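Local coordinates for gifsy-2 prophage ATP-binding sugar transporter-like protein (Salmonella typhimurium LT2, PDB 2PP6) that is of unproven function, possibly ATP binding linked to sugar transport, and folds as a small antiparallel beta barrel with a long N-terminal helix, at residues 36-39 with 40-43; 82-86 with 87-91. All coordinates share one frame; numbering follows the deposited sequence.

Contact 1 (36-39 with 40-43) is where strand 32-38 leaves the barrel and coils into a short 3-10 turn; contact 2 (82-86 with 87-91) is the tight hairpin joining strands 75-85 and 88-95 of the same antiparallel sheet. Contact 1 is partly buried, with V37, E38 and L42 inside and D40 and A43 outside, while contact 2 is mostly at the surface and L91 is its buried residue. Turn-type backbone bonds and apolar packing hold the first; paired cross-strand bonds and long polar side chains mark the second. Their centres lie about 11 Å apart, L42 packs on F85 and S39 on Q90, and both reach the second subunit.

Contact 1 (36-39 with 40-43)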
loop_
_atom_site.group_PDB
_atom_site.type_symbol
_atom_site.label_atom_id
_atom_site.label_comp_id
_atom_site.label_asym_id
_atom_site.label_seq_id
_atom_site.Cartn_x
_atom_site.Cartn_y
_atom_site.Cartn_z
ATOM N N VAL A 36 -22.630 0.847 2.863
ATOM C CA VAL A 36 -22.164 0.390 4.144
ATOM C C VAL A 36 -21.524 -0.983 3.950
ATOM O O VAL A 36 -21.817 -1.677 2.983
ATOM C CB VAL A 36 -23.395 0.367 5.103
ATOM C CG1 VAL A 36 -23.810 -1.056 5.424
ATOM C CG2 VAL A 36 -23.106 1.206 6.329
ATOM N N VAL A 37 -20.621 -1.373 4.831
ATOM C CA VAL A 37 -20.019 -2.692 4.689
ATOM C C VAL A 37 -20.148 -3.423 6.016
ATOM O O VAL A 37 -19.819 -2.867 7.069
ATOM C CB VAL A 37 -18.526 -2.602 4.259
ATOM C CG1 VAL A 37 -17.890 -3.979 4.280
ATOM C CG2 VAL A 37 -18.426 -2.013 2.845
ATOM N N GLU A 38 -20.656 -4.654 5.963
ATOM C CA GLU A 38 -20.826 -5.464 7.160
ATOM C C GLU A 38 -19.483 -5.684 7.840
ATOM O O GLU A 38 -18.470 -5.914 7.174
ATOM C CB GLU A 38 -21.479 -6.796 6.808
ATOM C CG GLU A 38 -22.858 -6.597 6.208
ATOM C CD GLU A 38 -23.854 -7.682 6.602
ATOM O OE1 GLU A 38 -24.056 -7.905 7.822
ATOM O OE2 GLU A 38 -24.445 -8.304 5.689
ATOM N N SER A 39 -19.474 -5.598 9.167
ATOM C CA SER A 39 -18.239 -5.766 9.925
ATOM C C SER A 39 -17.641 -7.146 9.788
ATOM O O SER A 39 -16.478 -7.354 10.103
ATOM C CB SER A 39 -18.474 -5.449 11.397
ATOM O OG SER A 39 -18.625 -4.050 11.581
ATOM N N ASP A 40 -18.437 -8.093 9.316
ATOM C CA ASP A 40 -17.951 -9.451 9.131
ATOM C C ASP A 40 -16.724 -9.387 8.231
ATOM O O ASP A 40 -15.693 -9.961 8.541
ATOM C CB ASP A 40 -19.028 -10.310 8.468
ATOM C CG ASP A 40 -20.401 -10.116 9.097
ATOM O OD1 ASP A 40 -21.353 -10.803 8.668
ATOM O OD2 ASP A 40 -20.534 -9.277 10.016
ATOM N N PHE A 41 -16.850 -8.655 7.130
ATOM C CA PHE A 41 -15.786 -8.497 6.145
ATOM C C PHE A 41 -14.564 -7.688 6.572
ATOM O O PHE A 41 -13.570 -7.661 5.848
ATOM C CB PHE A 41 -16.348 -7.831 4.894
ATOM C CG PHE A 41 -17.460 -8.590 4.245
ATOM C CD1 PHE A 41 -17.187 -9.640 3.377
ATOM C CD2 PHE A 41 -18.784 -8.252 4.492
ATOM C CE1 PHE A 41 -18.218 -10.341 2.769
ATOM C CE2 PHE A 41 -19.820 -8.947 3.889
ATOM C CZ PHE A 41 -19.537 -9.990 3.027
ATOM N N LEU A 42 -14.610 -7.039 7.729
ATOM C CA LEU A 42 -13.492 -6.192 8.142
ATOM C C LEU A 42 -12.832 -6.533 9.485
ATOM O O LEU A 42 -11.628 -6.321 9.670
ATOM C CB LEU A 42 -13.972 -4.736 8.175
ATOM C CG LEU A 42 -14.991 -4.304 7.102
ATOM C CD1 LEU A 42 -15.762 -3.090 7.579
ATOM C CD2 LEU A 42 -14.291 -4.014 5.787
ATOM N N ALA A 43 -13.623 -7.044 10.423
ATOM C CA ALA A 43 -13.123 -7.400 11.746
ATOM C C ALA A 43 -12.020 -8.450 11.647
ATOM O O ALA A 43 -11.364 -8.775 12.638
ATOM C CB ALA A 43 -14.270 -7.917 12.613
#
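V37 and L42 meet at about a right angle, methyl CG1 of V37 lying 3.9 Å from CD2 of L42 and nearly as close to the other leucine methyl. CG1 of V37 stands anti to the backbone N (chi1 173°), which turns this branch to L42 and to CB of F41. The F41 ring packs against E38: CB of E38 approaches its CD2 at 3.8 Å, and the carbonyl O of E38 lies at the ring edge, near its plane. E38 and D40 run side by side in the same direction, their carboxylates turned about 51° apart, with OE1 of E38 4.1 Å from OD1 of D40; D40 is poorly ordered, so its placement is less certain. In the turn itself, S39 O accepts two amides: L42 N at 3.0 Å, from well above the carbonyl plane, and A43 N at 2.9 Å, almost in line with the C=O bond. F41 N gives E38 O a weak bond of 3.2 Å. Outside the turn, F23 of helix 2-23 meets the F41 ring almost parallel, I19 touches L42, and A5 of the second subunit packs on L42. The two carboxylates would probably repel each other, but R73 forms a salt bridge with OE2 of E38, which probably compensates the charge of the buried acid, while V37, F41 and L42 supply apolar packing.

Contact 2 (82-86 with 87-91); sequences IRRFN and GKPQL
I82 and L91, a non-hydrogen-bonded antiparallel pair, lie side by side and point the same way, CG1 of I82 against CD2 of L91. On this face R84 reaches back across the hairpin: its chain bends at chi2 (60°) and again at chi3, bringing NH2 of R84 3.7 Å from CG of P89, while CA and CB of P89 lie over one face of the guanidinium, CA offset toward its rim. The R83 and Q90 side chains share the other face with F85 and K88. Amide nitrogen NE2 of Q90 sits at the edge of the R83 guanidinium, in its plane, 4.0 Å from NH1 of R83 and not hydrogen-bonded to it; the same NE2 touches the aliphatic CD of R83 at 3.6 Å. The two planar groups are turned 70° apart. The other atom of that amide, OE1 of Q90, stands 4.0 Å from CD1 of F85.

The backbone sets this register. R83 and Q90 exchange two bonds, R83 N to Q90 O at 2.9 Å and Q90 N to R83 O at 3.1 Å; F85 and K88 do the same, closing a type I' turn in which N86 and G87 both have positive phi. Farther out, strand 53-57 flanks the hairpin through backbone bonds of P89 with V57 and L91 with V55. D9 of the second subunit packs on N86. Across the strands the side chains thus meet by van der Waals contact, leaving the hydrogen bonding between the two segments to the backbone, whereas the K88 charge is met beyond the hairpin by the F58 ring in a cation-pi contact and, weakly and at long range, by D16.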
loop_
_atom_site.group_PDB
_atom_site.type_symbol
_atom_site.label_atom_id
_atom_site.label_comp_id
_atom_site.label_asym_id
_atom_site.label_seq_id
_atom_site.Cartn_x
_atom_site.Cartn_y
_atom_site.Cartn_z
ATOM N N ILE A 82 -22.641 4.263 18.269
ATOM C CA ILE A 82 -21.748 4.631 17.181
ATOM C C ILE A 82 -20.272 4.704 17.566
ATOM O O ILE A 82 -19.873 5.536 18.370
ATOM C CB ILE A 82 -22.192 6.006 16.602
ATOM C CG1 ILE A 82 -23.467 5.827 15.762
ATOM C CG2 ILE A 82 -21.065 6.656 15.829
ATOM C CD1 ILE A 82 -24.035 7.129 15.201
ATOM N N ARG A 83 -19.456 3.840 16.987
ATOM C CA ARG A 83 -18.025 3.864 17.277
ATOM C C ARG A 83 -17.237 4.392 16.083
ATOM O O ARG A 83 -17.792 4.947 15.141
ATOM C CB ARG A 83 -17.537 2.469 17.626
ATOM C CG ARG A 83 -18.064 2.008 18.935
ATOM C CD ARG A 83 -18.295 0.527 18.938
ATOM N NE ARG A 83 -18.974 0.141 20.167
ATOM C CZ ARG A 83 -19.462 -1.071 20.401
ATOM N NH1 ARG A 83 -19.345 -2.022 19.475
ATOM N NH2 ARG A 83 -20.057 -1.329 21.562
ATOM N N ARG A 84 -15.928 4.239 16.132
ATOM C CA ARG A 84 -15.124 4.684 15.028
ATOM C C ARG A 84 -14.319 3.512 14.519
ATOM O O ARG A 84 -13.905 2.631 15.285
ATOM C CB ARG A 84 -14.208 5.828 15.452
ATOM C CG ARG A 84 -14.589 7.146 14.813
ATOM C CD ARG A 84 -16.001 7.547 15.197
ATOM N NE ARG A 84 -16.680 8.269 14.123
ATOM C CZ ARG A 84 -17.874 8.840 14.248
ATOM N NH1 ARG A 84 -18.520 8.777 15.407
ATOM N NH2 ARG A 84 -18.429 9.458 13.212
ATOM N N PHE A 85 -14.144 3.477 13.208
ATOM C CA PHE A 85 -13.369 2.428 12.587
ATOM C C PHE A 85 -12.537 3.157 11.555
ATOM O O PHE A 85 -13.011 3.450 10.456
ATOM C CB PHE A 85 -14.273 1.408 11.913
ATOM C CG PHE A 85 -13.536 0.228 11.381
ATOM C CD1 PHE A 85 -13.210 -0.830 12.214
ATOM C CD2 PHE A 85 -13.136 0.184 10.049
ATOM C CE1 PHE A 85 -12.493 -1.926 11.732
ATOM C CE2 PHE A 85 -12.419 -0.901 9.553
ATOM C CZ PHE A 85 -12.096 -1.963 10.398
ATOM N N ASN A 86 -11.298 3.464 11.930
ATOM C CA ASN A 86 -10.386 4.188 11.059
ATOM C C ASN A 86 -11.086 5.459 10.607
ATOM O O ASN A 86 -11.061 5.820 9.424
ATOM C CB ASN A 86 -10.005 3.337 9.853
ATOM C CG ASN A 86 -9.402 2.011 10.254
ATOM O OD1 ASN A 86 -10.043 1.198 10.918
ATOM N ND2 ASN A 86 -8.158 1.789 9.866
ATOM N N GLY A 87 -11.733 6.119 11.566
ATOM C CA GLY A 87 -12.420 7.363 11.285
ATOM C C GLY A 87 -13.777 7.250 10.623
ATOM O O GLY A 87 -14.352 8.267 10.252
ATOM N N LYS A 88 -14.295 6.037 10.451
ATOM C CA LYS A 88 -15.602 5.882 9.840
ATOM C C LYS A 88 -16.621 5.412 10.841
ATOM O O LYS A 88 -16.339 4.631 11.738
ATOM C CB LYS A 88 -15.559 4.905 8.685
ATOM C CG LYS A 88 -14.655 5.350 7.596
ATOM C CD LYS A 88 -14.931 4.575 6.348
ATOM C CE LYS A 88 -13.688 4.486 5.519
ATOM N NZ LYS A 88 -12.659 3.756 6.315
ATOM N N PRO A 89 -17.843 5.887 10.694
ATOM C CA PRO A 89 -18.910 5.497 11.612
ATOM C C PRO A 89 -19.162 3.996 11.652
ATOM O O PRO A 89 -19.469 3.386 10.644
ATOM C CB PRO A 89 -20.132 6.234 11.061
ATOM C CG PRO A 89 -19.546 7.389 10.333
ATOM C CD PRO A 89 -18.353 6.781 9.650
ATOM N N GLN A 90 -19.008 3.386 12.812
ATOM C CA GLN A 90 -19.318 1.979 12.908
ATOM C C GLN A 90 -20.614 1.952 13.702
ATOM O O GLN A 90 -20.613 2.284 14.881
ATOM C CB GLN A 90 -18.251 1.212 13.653
ATOM C CG GLN A 90 -18.768 -0.143 14.004
ATOM C CD GLN A 90 -17.722 -1.017 14.583
ATOM O OE1 GLN A 90 -16.841 -1.490 13.877
ATOM N NE2 GLN A 90 -17.797 -1.242 15.889
ATOM N N LEU A 91 -21.707 1.560 13.050
ATOM C CA LEU A 91 -23.014 1.541 13.686
ATOM C C LEU A 91 -23.491 0.192 14.234
ATOM O O LEU A 91 -23.323 -0.862 13.606
ATOM C CB LEU A 91 -24.061 2.060 12.699
ATOM C CG LEU A 91 -23.674 3.247 11.809
ATOM C CD1 LEU A 91 -24.881 3.657 10.952
ATOM C CD2 LEU A 91 -23.201 4.414 12.658
#